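Local atomic coordinates of putative non-ribosomal peptide synthetase (Actinomadura parvosata subsp. kistnae, PDB entry 6M7L), a protein that is a putative non-ribosomal peptide synthetase segment of the condensation-domain family, whose members typically join carrier-bound aminoacyl or peptidyl groups. Residues 251-256 with 453-458; 258-263 with 457-462. All coordinates share one frame; numbering follows the deposited sequence.

Interaction 1. Residues 251-256 with 453-458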
loop_
_atom_site.group_PDB
_atom_site.type_symbol
_atom_site.label_atom_id
_atom_site.label_comp_id
_atom_site.label_asym_id
_atom_site.label_seq_id
_atom_site.Cartn_x
_atom_site.Cartn_y
_atom_site.Cartn_z
ATOM N N LEU A 251 -10.586 -20.248 -11.310
ATOM C CA LEU A 251 -10.954 -20.049 -12.710
ATOM C C LEU A 251 -9.786 -19.371 -13.412
ATOM O O LEU A 251 -9.462 -18.218 -13.109
ATOM C CB LEU A 251 -12.233 -19.220 -12.843
ATOM C CG LEU A 251 -12.836 -19.134 -14.247
ATOM C CD1 LEU A 251 -14.351 -19.237 -14.190
ATOM C CD2 LEU A 251 -12.421 -17.851 -14.949
ATOM N N ARG A 252 -9.156 -20.084 -14.342
ATOM C CA ARG A 252 -8.019 -19.574 -15.092
ATOM C C ARG A 252 -8.330 -19.592 -16.582
ATOM O O ARG A 252 -8.888 -20.564 -17.100
ATOM C CB ARG A 252 -6.754 -20.394 -14.815
ATOM C CG ARG A 252 -5.958 -19.923 -13.608
ATOM C CD ARG A 252 -4.574 -20.561 -13.574
ATOM N NE ARG A 252 -3.574 -19.665 -12.993
ATOM C CZ ARG A 252 -3.145 -19.729 -11.737
ATOM N NH1 ARG A 252 -3.625 -20.654 -10.915
ATOM N NH2 ARG A 252 -2.234 -18.869 -11.301
ATOM N N LEU A 253 -7.967 -18.508 -17.262
ATOM C CA LEU A 253 -8.072 -18.404 -18.710
ATOM C C LEU A 253 -6.687 -18.108 -19.267
ATOM O O LEU A 253 -6.054 -17.126 -18.842
ATOM C CB LEU A 253 -9.059 -17.306 -19.112
ATOM C CG LEU A 253 -9.366 -17.172 -20.606
ATOM C CD1 LEU A 253 -10.263 -18.304 -21.082
ATOM C CD2 LEU A 253 -9.994 -15.823 -20.906
ATOM N N PRO A 254 -6.167 -18.914 -20.192
ATOM C CA PRO A 254 -4.830 -18.647 -20.733
ATOM C C PRO A 254 -4.786 -17.327 -21.490
ATOM O O PRO A 254 -5.811 -16.765 -21.882
ATOM C CB PRO A 254 -4.575 -19.838 -21.664
ATOM C CG PRO A 254 -5.939 -20.357 -22.000
ATOM C CD PRO A 254 -6.775 -20.120 -20.779
ATOM N N ALA A 255 -3.561 -16.833 -21.693
ATOM C CA ALA A 255 -3.381 -15.525 -22.317
ATOM C C ALA A 255 -3.900 -15.500 -23.748
ATOM O O ALA A 255 -4.341 -14.448 -24.225
ATOM C CB ALA A 255 -1.907 -15.123 -22.280
ATOM N N ASP A 256 -3.854 -16.639 -24.445
ATOM C CA ASP A 256 -4.370 -16.715 -25.809
ATOM C C ASP A 256 -5.820 -16.251 -25.877
ATOM O O ASP A 256 -6.144 -15.269 -26.555
ATOM C CB ASP A 256 -4.241 -18.147 -26.334
ATOM C CG ASP A 256 -2.806 -18.540 -26.611
ATOM O OD1 ASP A 256 -1.916 -17.670 -26.498
ATOM O OD2 ASP A 256 -2.568 -19.720 -26.947
ATOM N N LEU A 453 -16.818 -21.184 -22.580
ATOM C CA LEU A 453 -17.536 -20.112 -23.261
ATOM C C LEU A 453 -16.617 -18.933 -23.560
ATOM O O LEU A 453 -16.684 -18.343 -24.645
ATOM C CB LEU A 453 -18.729 -19.668 -22.416
ATOM C CG LEU A 453 -19.626 -18.616 -23.064
ATOM C CD1 LEU A 453 -19.978 -19.047 -24.466
ATOM C CD2 LEU A 453 -20.881 -18.409 -22.246
ATOM N N LEU A 454 -15.750 -18.577 -22.608
ATOM C CA LEU A 454 -14.786 -17.502 -22.834
ATOM C C LEU A 454 -13.884 -17.816 -24.020
ATOM O O LEU A 454 -13.645 -16.959 -24.879
ATOM C CB LEU A 454 -13.948 -17.277 -21.576
ATOM C CG LEU A 454 -14.615 -16.638 -20.360
ATOM C CD1 LEU A 454 -13.801 -16.929 -19.117
ATOM C CD2 LEU A 454 -14.755 -15.142 -20.564
ATOM N N GLU A 455 -13.369 -19.045 -24.080
ATOM C CA GLU A 455 -12.503 -19.430 -25.187
ATOM C C GLU A 455 -13.255 -19.445 -26.510
ATOM O O GLU A 455 -12.676 -19.125 -27.555
ATOM C CB GLU A 455 -11.881 -20.799 -24.910
ATOM C CG GLU A 455 -10.921 -20.816 -23.733
ATOM C CD GLU A 455 -10.391 -22.203 -23.428
ATOM O OE1 GLU A 455 -11.079 -23.191 -23.758
ATOM O OE2 GLU A 455 -9.281 -22.304 -22.860
ATOM N N GLN A 456 -14.540 -19.801 -26.489
ATOM C CA GLN A 456 -15.301 -19.884 -27.731
ATOM C C GLN A 456 -15.577 -18.501 -28.306
ATOM O O GLN A 456 -15.261 -18.230 -29.470
ATOM C CB GLN A 456 -16.606 -20.642 -27.499
ATOM C CG GLN A 456 -17.463 -20.775 -28.746
ATOM C CD GLN A 456 -18.597 -21.760 -28.567
ATOM O OE1 GLN A 456 -18.841 -22.244 -27.462
ATOM N NE2 GLN A 456 -19.293 -22.068 -29.655
ATOM N N VAL A 457 -16.170 -17.610 -27.506
ATOM C CA VAL A 457 -16.528 -16.291 -28.019
ATOM C C VAL A 457 -15.285 -15.476 -28.347
ATOM O O VAL A 457 -15.331 -14.577 -29.196
ATOM C CB VAL A 457 -17.441 -15.549 -27.025
ATOM C CG1 VAL A 457 -18.732 -16.329 -26.802
ATOM C CG2 VAL A 457 -16.718 -15.302 -25.709
ATOM N N GLY A 458 -14.160 -15.762 -27.690
ATOM C CA GLY A 458 -12.923 -15.089 -28.051
ATOM C C GLY A 458 -12.439 -15.487 -29.432
ATOM O O GLY A 458 -12.036 -14.634 -30.228
#

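Interaction 2. Residues 258-263 with 457-462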
loop_
_atom_site.group_PDB
_atom_site.type_symbol
_atom_site.label_atom_id
_atom_site.label_comp_id
_atom_site.label_asym_id
_atom_site.label_seq_id
_atom_site.Cartn_x
_atom_site.Cartn_y
_atom_site.Cartn_z
ATOM N N HIS A 258 -7.454 -14.892 -23.502
ATOM C CA HIS A 258 -7.520 -13.586 -22.853
ATOM C C HIS A 258 -7.249 -12.467 -23.852
ATOM O O HIS A 258 -7.927 -11.432 -23.835
ATOM C CB HIS A 258 -6.523 -13.541 -21.692
ATOM C CG HIS A 258 -6.526 -12.250 -20.931
ATOM N ND1 HIS A 258 -7.483 -11.274 -21.110
ATOM C CD2 HIS A 258 -5.681 -11.777 -19.983
ATOM C CE1 HIS A 258 -7.226 -10.256 -20.308
ATOM N NE2 HIS A 258 -6.139 -10.537 -19.612
ATOM N N ALA A 259 -6.268 -12.661 -24.736
ATOM C CA ALA A 259 -5.949 -11.637 -25.725
ATOM C C ALA A 259 -7.110 -11.416 -26.686
ATOM O O ALA A 259 -7.418 -10.273 -27.045
ATOM C CB ALA A 259 -4.684 -12.020 -26.491
ATOM N N ARG A 260 -7.769 -12.497 -27.110
ATOM C CA ARG A 260 -8.869 -12.365 -28.059
ATOM C C ARG A 260 -10.061 -11.637 -27.449
ATOM O O ARG A 260 -10.768 -10.910 -28.156
ATOM C CB ARG A 260 -9.283 -13.741 -28.575
ATOM C CG ARG A 260 -8.311 -14.330 -29.583
ATOM C CD ARG A 260 -8.835 -15.623 -30.185
ATOM N NE ARG A 260 -8.799 -16.730 -29.234
ATOM C CZ ARG A 260 -7.725 -17.477 -29.002
ATOM N NH1 ARG A 260 -6.593 -17.234 -29.650
ATOM N NH2 ARG A 260 -7.780 -18.467 -28.121
ATOM N N LEU A 261 -10.299 -11.815 -26.149
ATOM C CA LEU A 261 -11.369 -11.073 -25.490
ATOM C C LEU A 261 -11.007 -9.599 -25.360
ATOM O O LEU A 261 -11.822 -8.719 -25.666
ATOM C CB LEU A 261 -11.663 -11.685 -24.122
ATOM C CG LEU A 261 -12.217 -13.108 -24.170
ATOM C CD1 LEU A 261 -12.240 -13.711 -22.783
ATOM C CD2 LEU A 261 -13.607 -13.113 -24.785
ATOM N N LEU A 262 -9.785 -9.311 -24.902
ATOM C CA LEU A 262 -9.301 -7.934 -24.882
ATOM C C LEU A 262 -9.344 -7.322 -26.276
ATOM O O LEU A 262 -9.649 -6.133 -26.436
ATOM C CB LEU A 262 -7.883 -7.894 -24.314
ATOM C CG LEU A 262 -7.091 -6.590 -24.438
ATOM C CD1 LEU A 262 -7.815 -5.446 -23.745
ATOM C CD2 LEU A 262 -5.691 -6.764 -23.872
ATOM N N GLU A 263 -9.048 -8.127 -27.298
ATOM C CA GLU A 263 -9.134 -7.661 -28.677
ATOM C C GLU A 263 -10.569 -7.296 -29.042
ATOM O O GLU A 263 -10.830 -6.215 -29.581
ATOM C CB GLU A 263 -8.588 -8.745 -29.606
ATOM C CG GLU A 263 -8.497 -8.380 -31.071
ATOM C CD GLU A 263 -7.795 -9.462 -31.871
ATOM O OE1 GLU A 263 -6.867 -10.097 -31.324
ATOM O OE2 GLU A 263 -8.179 -9.688 -33.035
ATOM N N VAL A 457 -16.170 -17.610 -27.506
ATOM C CA VAL A 457 -16.528 -16.291 -28.019
ATOM C C VAL A 457 -15.285 -15.476 -28.347
ATOM O O VAL A 457 -15.331 -14.577 -29.196
ATOM C CB VAL A 457 -17.441 -15.549 -27.025
ATOM C CG1 VAL A 457 -18.732 -16.329 -26.802
ATOM C CG2 VAL A 457 -16.718 -15.302 -25.709
ATOM N N GLY A 458 -14.160 -15.762 -27.690
ATOM C CA GLY A 458 -12.923 -15.089 -28.051
ATOM C C GLY A 458 -12.439 -15.487 -29.432
ATOM O O GLY A 458 -12.036 -14.634 -30.228
ATOM N N ALA A 459 -12.491 -16.784 -29.742
ATOM C CA ALA A 459 -12.060 -17.294 -31.036
ATOM C C ALA A 459 -13.114 -17.137 -32.124
ATOM O O ALA A 459 -12.797 -17.348 -33.300
ATOM C CB ALA A 459 -11.667 -18.767 -30.914
ATOM N N ALA A 460 -14.347 -16.782 -31.771
ATOM C CA ALA A 460 -15.412 -16.575 -32.755
ATOM C C ALA A 460 -16.414 -15.580 -32.194
ATOM O O ALA A 460 -17.503 -15.952 -31.742
ATOM C CB ALA A 460 -16.096 -17.893 -33.119
ATOM N N PRO A 461 -16.078 -14.285 -32.213
ATOM C CA PRO A 461 -16.963 -13.282 -31.594
ATOM C C PRO A 461 -18.305 -13.110 -32.292
ATOM O O PRO A 461 -19.193 -12.461 -31.722
ATOM C CB PRO A 461 -16.134 -11.992 -31.669
ATOM C CG PRO A 461 -14.718 -12.451 -31.823
ATOM C CD PRO A 461 -14.801 -13.697 -32.646
ATOM N N GLU A 462 -18.487 -13.659 -33.491
ATOM C CA GLU A 462 -19.759 -13.555 -34.193
ATOM C C GLU A 462 -20.751 -14.634 -33.779
ATOM O O GLU A 462 -21.871 -14.657 -34.301
ATOM C CB GLU A 462 -19.537 -13.613 -35.710
ATOM C CG GLU A 462 -19.272 -15.008 -36.266
ATOM C CD GLU A 462 -17.852 -15.483 -36.028
ATOM O OE1 GLU A 462 -17.012 -14.665 -35.594
ATOM O OE2 GLU A 462 -17.575 -16.675 -36.280
#

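Interaction 1. Residues 251-256 with 453-458
Leu253, the last residue of strand 246-253, packs against Leu454 and Glu455 of helix 440-459. Its CG lies anti to the backbone N (chi1 -175°), and this carries the CD1 methyl over to the helix. CD1 touches both residues there. It is 3.7 Å from CG of Glu455 and 3.9 Å from CB of Leu454. The leucine and glutamate side chains run past each other in opposite directions. The glutamate atom nearest to CD1 is its CG methylene.

Leu454 points toward the strand. Its CD1 also comes within 4.5 Å of CD2 of Leu251, a looser touch two residues back along the strand. Glu455 has an extended chain beyond CG that runs out past Leu253 to the start of the next helix. Its OE2 ends 3.9 Å from CD of Pro254, the N-cap residue of helix 255-267. The two side chains cross at about a right angle.

Strand 251-253 and helix 453-458 run nearly parallel, at 23°, with their axes 10.3 Å apart. The strand is outermost in its sheet within this chain. Leu253 also touches Leu261, and Leu454 touches Ala279 of helix 272-288. No hydrogen bond or salt bridge joins the two segments. With no directional bond across it, the contact probably rests on shape fit and on keeping the leucines from water, while the carboxylate of Glu455 stays at the margin.

Interaction 2. Residues 258-263 with 457-462
Arg260 of helix 255-267 lies across the last turn of helix 440-459, where Gly458 and Ala459 meet it. Most of this contact is between side chain and backbone. CB of Arg260 is 3.3 Å from O of Gly458, and CD of Arg260 is 3.4 Å from the same oxygen. The aliphatic chain thus passes across this carbonyl oxygen. The chain then bends at chi3 (-72°), which brings NE to 3.7 Å from N of Ala459. The edge of the guanidinium faces C of Gly458. NE also has the CB methyl of Ala459 at 3.9 Å. None of these approaches is a hydrogen bond, but NH2 makes a weak one to OG of Ser257 in its own helix. An alanine in place of Arg260 would probably leave a gap where CG, CD and the guanidinium lay against Gly458 and Ala459, and lose the weak bond to Ser257.

The apolar part belongs to Leu261. Its CD2 methyl is 3.9 Å from CG2 of Val457, and the two side chains cross obliquely. The same CD2 lies 3.9 Å from CA of Gly458. The two backbones come close here, with CA of Arg260 only 4.9 Å from CA of Gly458. Gly458 has no side chain to stand between them, which is consistent with this close approach.

Phe331, at the start of helix 331-346, touches Leu261, Val457 and Pro461. Helix 272-288 adds Met272 and Ala275 against Leu261, and Met282 against Val457. On helix 255-267, His258 and Ala259 instead touch Ala424 of strand 424-434.

In the fold
The centres of interactions 1 and 2 are about 8 Å apart, on the same side of the chain's centre. Both join helix 255-267 or the strand leading into it to the C-terminal part of helix 440-459, and they share Val457 and Gly458. Along the chain, 251-256 and 258-263 follow each other closely, and about 190 residues pass before 453-462. The two contacts touch directly: CD1 of Leu261 is 3.6 Å from CD2 of Leu253, and also 3.6 Å from CD2 of Leu454. Together they pack the last helix of the condensation-domain chain against strand 246-253, outermost in its four-stranded sheet within this chain, and the helix after it.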